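Local atomic coordinates of orotate phosphoribosyltransferase (Aeropyrum pernix, PDB entry 2YZK), a protein that probably catalyses magnesium-dependent transfer of a ribosyl phosphate group from 5-phosphoribose 1-diphosphate to orotate, forming orotidine monophosphate in pyrimidine biosynthesis. Residues A[136-141]-A[159-164]; A[4-9]-A[32-37]; A[98-103]-A[126-131]. All blocks are in the same frame, centred on the assembly; numbering follows the deposited sequence.

Contact 1 (A[136-141]-A[159-164])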
# COMPACT_ATOMS: atom_id res chain seq x y z
N VAL A 136 0.75 16.97 12.30
CA VAL A 136 1.19 16.93 10.91
C VAL A 136 1.13 18.30 10.26
O VAL A 136 0.11 18.99 10.33
CB VAL A 136 0.33 15.92 10.11
CG1 VAL A 136 -1.15 16.17 10.34
CG2 VAL A 136 0.66 16.02 8.63
N GLY A 137 2.23 18.71 9.64
CA GLY A 137 2.27 20.00 9.00
C GLY A 137 2.79 19.94 7.58
O GLY A 137 2.90 20.96 6.90
N THR A 138 3.12 18.73 7.13
CA THR A 138 3.66 18.53 5.78
C THR A 138 2.98 17.38 5.05
O THR A 138 2.75 16.31 5.63
CB THR A 138 5.17 18.23 5.84
OG1 THR A 138 5.85 19.33 6.46
CG2 THR A 138 5.73 18.01 4.44
N ALA A 139 2.65 17.61 3.78
CA ALA A 139 2.05 16.61 2.92
C ALA A 139 3.00 16.51 1.74
O ALA A 139 3.40 17.53 1.16
CB ALA A 139 0.66 17.04 2.45
N LEU A 140 3.38 15.29 1.38
CA LEU A 140 4.33 15.05 0.32
C LEU A 140 3.71 14.22 -0.80
O LEU A 140 3.10 13.19 -0.54
CB LEU A 140 5.54 14.33 0.91
CG LEU A 140 6.58 13.70 -0.01
CD1 LEU A 140 7.29 14.78 -0.79
CD2 LEU A 140 7.56 12.88 0.82
N VAL A 141 3.85 14.69 -2.04
CA VAL A 141 3.31 13.98 -3.19
C VAL A 141 4.33 13.97 -4.32
O VAL A 141 5.28 14.74 -4.32
CB VAL A 141 1.99 14.61 -3.72
CG1 VAL A 141 0.95 14.67 -2.61
CG2 VAL A 141 2.26 16.00 -4.27
N ARG A 159 1.60 22.31 4.83
CA ARG A 159 2.43 22.71 3.70
C ARG A 159 2.55 21.56 2.72
O ARG A 159 3.07 20.50 3.06
CB ARG A 159 3.83 23.11 4.18
CG ARG A 159 4.76 23.55 3.05
CD ARG A 159 6.21 23.63 3.50
NE ARG A 159 6.68 22.35 4.00
CZ ARG A 159 7.94 21.93 3.95
NH1 ARG A 159 8.88 22.70 3.41
NH2 ARG A 159 8.27 20.74 4.44
N LEU A 160 2.07 21.77 1.49
CA LEU A 160 2.14 20.74 0.47
C LEU A 160 3.47 20.87 -0.27
O LEU A 160 3.85 21.97 -0.68
CB LEU A 160 1.00 20.89 -0.54
CG LEU A 160 1.02 19.94 -1.75
CD1 LEU A 160 0.73 18.52 -1.30
CD2 LEU A 160 -0.02 20.39 -2.78
N VAL A 161 4.18 19.76 -0.42
CA VAL A 161 5.44 19.73 -1.15
C VAL A 161 5.32 18.65 -2.22
O VAL A 161 4.77 17.58 -1.95
CB VAL A 161 6.63 19.40 -0.22
CG1 VAL A 161 7.91 19.37 -1.02
CG2 VAL A 161 6.73 20.45 0.90
N SER A 162 5.81 18.93 -3.42
CA SER A 162 5.72 17.95 -4.50
C SER A 162 7.03 17.79 -5.24
O SER A 162 7.83 18.72 -5.30
CB SER A 162 4.63 18.38 -5.49
OG SER A 162 4.96 19.62 -6.09
N VAL A 163 7.25 16.61 -5.80
CA VAL A 163 8.46 16.36 -6.57
C VAL A 163 8.35 17.17 -7.85
O VAL A 163 9.32 17.79 -8.30
CB VAL A 163 8.61 14.86 -6.91
CG1 VAL A 163 9.77 14.66 -7.88
CG2 VAL A 163 8.87 14.07 -5.63
N ALA A 164 7.16 17.19 -8.44
CA ALA A 164 6.94 17.96 -9.66
C ALA A 164 5.49 18.38 -9.82
O ALA A 164 4.59 17.84 -9.18
CB ALA A 164 7.38 17.14 -10.87
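G137 to V141 pair with R159 to V163 through five main-chain hydrogen bonds, which join strand 135-141 in parallel to strand 159-162, one of the two outermost strands of the central sheet within this chain. R159 N donates to G137 O at 2.8 Å in a nearly straight bond, 176° at the hydrogen. A139 N then gives to R159 O, V161 N to A139 O and V141 N to V161 O. The last bond, V163 N to V141 O at 3.1 Å, bends to 147° where segment 159-164 turns a corner at V163. CA-H...O contacts lie between these bonds, among them S162 CA to V141 O at 3.2 Å.

Apolar packing dominates the face bearing A139, V141 and L160. L160 CD1 lies 4.0 Å from A139 CB and also meets V141 CG1, the L160 and V141 side chains crossing at about a right angle. V141 CG1 is anti to the carbonyl carbon (chi1 -57°), which leaves CG2 between the backbone N and that carbon, and V141 CG2 abuts S162 CB at 3.6 Å.

The other face, which carries T138, R159, L140 and V161, holds the polar pair T138 and R159, side by side and pointing the same way. T138 OG1 sits at the guanidinium edge, near its plane, and T138 CG2 is 3.7 Å from R159 NH2. V161 CG2 lies 3.5 Å above the guanidinium plane of R159, over its centre. D55 of helix 38-58 accepts a hydrogen bond from T138 OG1 and forms a salt bridge with R159 NH2, both through OD1. An alanine at T138 would probably leave D55 without its hydroxyl partner and R159 NH2 less closely flanked.

The main chain thus zips the two strands together, while one carboxylate oxygen ties both strands to helix 38-58 and is likely to offset the charge of R159.

Contact 2 (A[4-9]-A[32-37])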
# COMPACT_ATOMS: atom_id res chain seq x y z
N LYS A 4 10.74 12.14 -17.77
CA LYS A 4 11.28 11.07 -18.60
C LYS A 4 10.77 9.70 -18.17
O LYS A 4 10.26 8.93 -18.98
CB LYS A 4 12.81 11.09 -18.57
CG LYS A 4 13.42 12.37 -19.11
CD LYS A 4 14.94 12.30 -19.11
CE LYS A 4 15.56 13.60 -19.61
NZ LYS A 4 15.12 13.92 -21.00
N VAL A 5 10.90 9.41 -16.88
CA VAL A 5 10.46 8.13 -16.32
C VAL A 5 8.96 7.94 -16.48
O VAL A 5 8.49 6.84 -16.76
CB VAL A 5 10.81 8.03 -14.82
CG1 VAL A 5 10.40 6.68 -14.28
CG2 VAL A 5 12.30 8.25 -14.61
N LEU A 6 8.21 9.02 -16.29
CA LEU A 6 6.76 8.98 -16.41
C LEU A 6 6.34 8.59 -17.82
O LEU A 6 5.46 7.75 -18.01
CB LEU A 6 6.16 10.34 -16.04
CG LEU A 6 6.30 10.75 -14.57
CD1 LEU A 6 5.77 12.16 -14.37
CD2 LEU A 6 5.54 9.76 -13.70
N LYS A 7 6.99 9.20 -18.81
CA LYS A 7 6.67 8.92 -20.21
C LYS A 7 7.00 7.46 -20.53
O LYS A 7 6.20 6.77 -21.17
CB LYS A 7 7.47 9.85 -21.13
CG LYS A 7 7.10 9.72 -22.60
CD LYS A 7 8.00 10.59 -23.49
CE LYS A 7 9.45 10.12 -23.46
NZ LYS A 7 10.30 10.86 -24.43
N LYS A 8 8.15 7.01 -20.06
CA LYS A 8 8.61 5.63 -20.29
C LYS A 8 7.61 4.59 -19.79
O LYS A 8 7.35 3.59 -20.46
CB LYS A 8 9.94 5.39 -19.58
CG LYS A 8 11.04 6.40 -19.91
CD LYS A 8 11.57 6.24 -21.33
CE LYS A 8 12.71 7.22 -21.59
NZ LYS A 8 13.27 7.08 -22.96
N ARG A 9 7.07 4.81 -18.59
CA ARG A 9 6.13 3.88 -17.98
C ARG A 9 4.67 4.13 -18.35
O ARG A 9 3.78 3.42 -17.88
CB ARG A 9 6.28 3.92 -16.46
CG ARG A 9 7.62 3.42 -15.94
CD ARG A 9 7.78 1.93 -16.22
NE ARG A 9 6.71 1.18 -15.56
CZ ARG A 9 6.43 -0.10 -15.81
NH1 ARG A 9 7.14 -0.79 -16.70
NH2 ARG A 9 5.43 -0.69 -15.17
N ARG A 32 0.74 5.09 -10.51
CA ARG A 32 0.81 3.68 -10.13
C ARG A 32 1.68 2.89 -11.11
O ARG A 32 2.29 1.89 -10.74
CB ARG A 32 -0.59 3.08 -10.07
CG ARG A 32 -1.48 3.67 -8.98
CD ARG A 32 -2.91 3.16 -9.10
NE ARG A 32 -3.48 3.45 -10.41
CZ ARG A 32 -4.72 3.13 -10.78
NH1 ARG A 32 -5.53 2.51 -9.94
NH2 ARG A 32 -5.14 3.43 -12.00
N ARG A 33 1.74 3.35 -12.36
CA ARG A 33 2.53 2.64 -13.36
C ARG A 33 4.03 2.66 -13.09
O ARG A 33 4.77 1.88 -13.67
CB ARG A 33 2.22 3.20 -14.75
CG ARG A 33 0.78 2.96 -15.17
CD ARG A 33 0.51 3.51 -16.55
NE ARG A 33 1.12 2.70 -17.61
CZ ARG A 33 0.59 1.58 -18.09
NH1 ARG A 33 -0.55 1.11 -17.60
NH2 ARG A 33 1.21 0.92 -19.07
N LEU A 34 4.48 3.53 -12.19
CA LEU A 34 5.90 3.56 -11.87
C LEU A 34 6.28 2.38 -10.98
O LEU A 34 7.44 1.98 -10.92
CB LEU A 34 6.25 4.85 -11.13
CG LEU A 34 5.95 6.17 -11.85
CD1 LEU A 34 6.47 7.31 -11.00
CD2 LEU A 34 6.63 6.18 -13.22
N LEU A 35 5.29 1.82 -10.29
CA LEU A 35 5.54 0.71 -9.37
C LEU A 35 5.97 -0.59 -10.03
O LEU A 35 6.68 -1.39 -9.43
CB LEU A 35 4.29 0.46 -8.52
CG LEU A 35 3.85 1.64 -7.64
CD1 LEU A 35 2.48 1.37 -7.05
CD2 LEU A 35 4.89 1.85 -6.54
N GLY A 36 5.56 -0.78 -11.28
CA GLY A 36 5.90 -2.01 -11.98
C GLY A 36 7.30 -2.07 -12.57
O GLY A 36 7.58 -2.92 -13.41
N ASP A 37 8.18 -1.16 -12.15
CA ASP A 37 9.56 -1.14 -12.65
C ASP A 37 10.46 -0.60 -11.55
O ASP A 37 10.37 0.57 -11.19
CB ASP A 37 9.65 -0.25 -13.90
CG ASP A 37 11.01 -0.32 -14.56
OD1 ASP A 37 11.41 -1.42 -15.00
OD2 ASP A 37 11.68 0.73 -14.65
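R9 on helix 2-9 and R33 in a 3-10 segment bring their CA atoms to 6.0 Å, and the chain beyond R33 continues into a type I turn from L34 to D37. Each arginine side chain binds the other's carbonyl. R33 NE donates to R9 O at 2.8 Å. In return R9 grips R33 O side-on with two nitrogens, NE at 2.8 Å and NH2 at 3.0 Å, the oxygen lying within 1° of the guanidinium plane. Bends at chi2 (-67°) and chi3 bring R9 NE to R33 O. D37 CB lies 3.5 Å above one face of the R9 guanidinium, toward its rim, and R9 NH2 approaches G36 CA so closely that a side chain there would clash.

Beside the arginines, L34 provides the apolar contact. L34 CD1 meets L6 CD2 at 3.8 Å, and L34 CD2 touches V5 CG1 at 3.9 Å.

D103 of the second subunit forms a salt bridge with R33 NH2 and accepts from R9 NH2 through its backbone O, which puts R9 and R33 at the dimer interface. D37 binds S40 OG and is the N-cap of helix 38-58. Helix 2-9 is consistent with the N-terminal part of the hood of orotate phosphoribosyltransferases, here held to the connection leading into helix 38-58.

Contact 3 (A[98-103]-A[126-131])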
# COMPACT_ATOMS: atom_id res chain seq x y z
N SER A 98 -13.34 6.22 11.69
CA SER A 98 -12.02 6.32 11.07
C SER A 98 -10.91 5.94 12.03
O SER A 98 -11.07 5.98 13.25
CB SER A 98 -11.79 7.74 10.55
OG SER A 98 -12.68 8.05 9.50
N GLN A 99 -9.77 5.55 11.47
CA GLN A 99 -8.64 5.18 12.29
C GLN A 99 -7.36 5.26 11.48
O GLN A 99 -7.40 5.24 10.26
CB GLN A 99 -8.82 3.75 12.81
CG GLN A 99 -8.87 2.71 11.71
CD GLN A 99 -9.00 1.30 12.25
OE1 GLN A 99 -8.16 0.85 13.04
NE2 GLN A 99 -10.03 0.59 11.82
N VAL A 100 -6.24 5.39 12.18
CA VAL A 100 -4.95 5.43 11.53
C VAL A 100 -4.46 3.98 11.56
O VAL A 100 -3.93 3.51 12.57
CB VAL A 100 -3.97 6.35 12.28
CG1 VAL A 100 -2.63 6.42 11.55
CG2 VAL A 100 -4.58 7.74 12.40
N GLU A 101 -4.68 3.28 10.46
CA GLU A 101 -4.29 1.88 10.36
C GLU A 101 -2.79 1.74 10.55
O GLU A 101 -2.01 2.54 10.04
CB GLU A 101 -4.75 1.31 9.01
CG GLU A 101 -6.28 1.31 8.90
CD GLU A 101 -6.81 0.80 7.57
OE1 GLU A 101 -6.65 -0.41 7.29
OE2 GLU A 101 -7.39 1.61 6.82
N GLY A 102 -2.39 0.73 11.31
CA GLY A 102 -0.98 0.52 11.59
C GLY A 102 -0.68 0.96 13.02
O GLY A 102 0.23 0.45 13.66
N ASP A 103 -1.47 1.93 13.50
CA ASP A 103 -1.33 2.46 14.85
C ASP A 103 0.10 2.83 15.26
O ASP A 103 0.62 2.37 16.28
CB ASP A 103 -1.93 1.47 15.86
CG ASP A 103 -1.95 2.01 17.28
OD1 ASP A 103 -2.34 3.19 17.46
OD2 ASP A 103 -1.60 1.26 18.21
N ILE A 126 -5.56 14.30 7.17
CA ILE A 126 -5.00 15.19 8.18
C ILE A 126 -5.97 15.30 9.36
O ILE A 126 -5.55 15.28 10.52
CB ILE A 126 -4.75 16.60 7.62
CG1 ILE A 126 -3.77 16.54 6.45
CG2 ILE A 126 -4.21 17.50 8.72
CD1 ILE A 126 -2.32 16.26 6.83
N GLU A 127 -7.26 15.43 9.07
CA GLU A 127 -8.24 15.54 10.14
C GLU A 127 -8.27 14.28 11.01
O GLU A 127 -8.35 14.37 12.24
CB GLU A 127 -9.63 15.84 9.56
CG GLU A 127 -9.71 17.21 8.89
CD GLU A 127 -11.11 17.56 8.42
OE1 GLU A 127 -11.71 16.76 7.67
OE2 GLU A 127 -11.60 18.65 8.79
N VAL A 128 -8.18 13.12 10.38
CA VAL A 128 -8.17 11.86 11.13
C VAL A 128 -6.92 11.79 12.01
O VAL A 128 -6.99 11.42 13.18
CB VAL A 128 -8.20 10.65 10.16
CG1 VAL A 128 -8.05 9.35 10.94
CG2 VAL A 128 -9.51 10.65 9.40
N LEU A 129 -5.78 12.15 11.45
CA LEU A 129 -4.54 12.12 12.21
C LEU A 129 -4.58 13.06 13.42
O LEU A 129 -4.24 12.67 14.53
CB LEU A 129 -3.37 12.51 11.31
CG LEU A 129 -2.97 11.44 10.30
CD1 LEU A 129 -2.09 12.06 9.22
CD2 LEU A 129 -2.24 10.31 11.01
N ARG A 130 -5.01 14.31 13.20
CA ARG A 130 -5.05 15.29 14.27
C ARG A 130 -6.03 14.93 15.38
O ARG A 130 -5.81 15.25 16.55
CB ARG A 130 -5.39 16.68 13.71
CG ARG A 130 -4.24 17.27 12.92
CD ARG A 130 -4.52 18.67 12.44
NE ARG A 130 -3.35 19.25 11.79
CZ ARG A 130 -3.37 20.32 11.00
NH1 ARG A 130 -4.51 20.95 10.76
NH2 ARG A 130 -2.25 20.75 10.45
N SER A 131 -7.11 14.25 15.01
CA SER A 131 -8.12 13.83 15.98
C SER A 131 -7.68 12.60 16.76
O SER A 131 -8.25 12.29 17.81
CB SER A 131 -9.44 13.53 15.27
OG SER A 131 -9.98 14.69 14.67
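V100 and L129 meet at about a right angle, both valine methyls touching one leucine methyl: L129 CD2 is 3.7 Å from V100 CG2 and 3.9 Å from V100 CG1. The same V100 CG2 lies 4.1 Å from V128 CG1, the two valine side chains sliding past each other in opposite directions. Farther along, S98 CB rests 3.9 Å from V128 CG2. V128 has CG1 anti to its backbone N (chi1 174°), which turns that methyl to V100 and S98 alike.

The segment 98-103 belongs to the long connection between strands 84-87 and 108-113, in the region of the flexible loop of type I phosphoribosyltransferases, and here it rests on helix 120-131, which flanks the parallel sheet of the alpha/beta core.

In the next shell, I63 and Y134 each pack on both V100 and L129, and V87 lies against V128. A type II turn from V100 to D103, closed by D103 N to V100 O at 3.1 Å, carries G102 at a positive phi (105°). E101, just after V100, forms a salt bridge through OE2 with NE of R88, predicted to bind 5-phosphoribose 1-diphosphate, and its backbone is hydrogen-bonded to Y86 of strand 84-87.

Along the chain contact 2 comes first, then contact 3, then contact 1. Contacts 1 and 3 share the alpha/beta core: helix 120-131 is followed by strand 135-141, their centres are 18 Å apart, and they touch where R130 NH2 approaches V136 O at 2.9 Å, probably as a hydrogen bond. Contact 2 stands apart, its centre 21 Å from that of contact 1, although helix 38-58, which follows it, also packs on contact 1. Contacts 2 and 3 are 30 Å apart between centres, on opposite sides of the chain's centre, yet segment 32-37 of one subunit meets segment 98-103 of the other. Dimerisation thus joins regions that are remote within one chain.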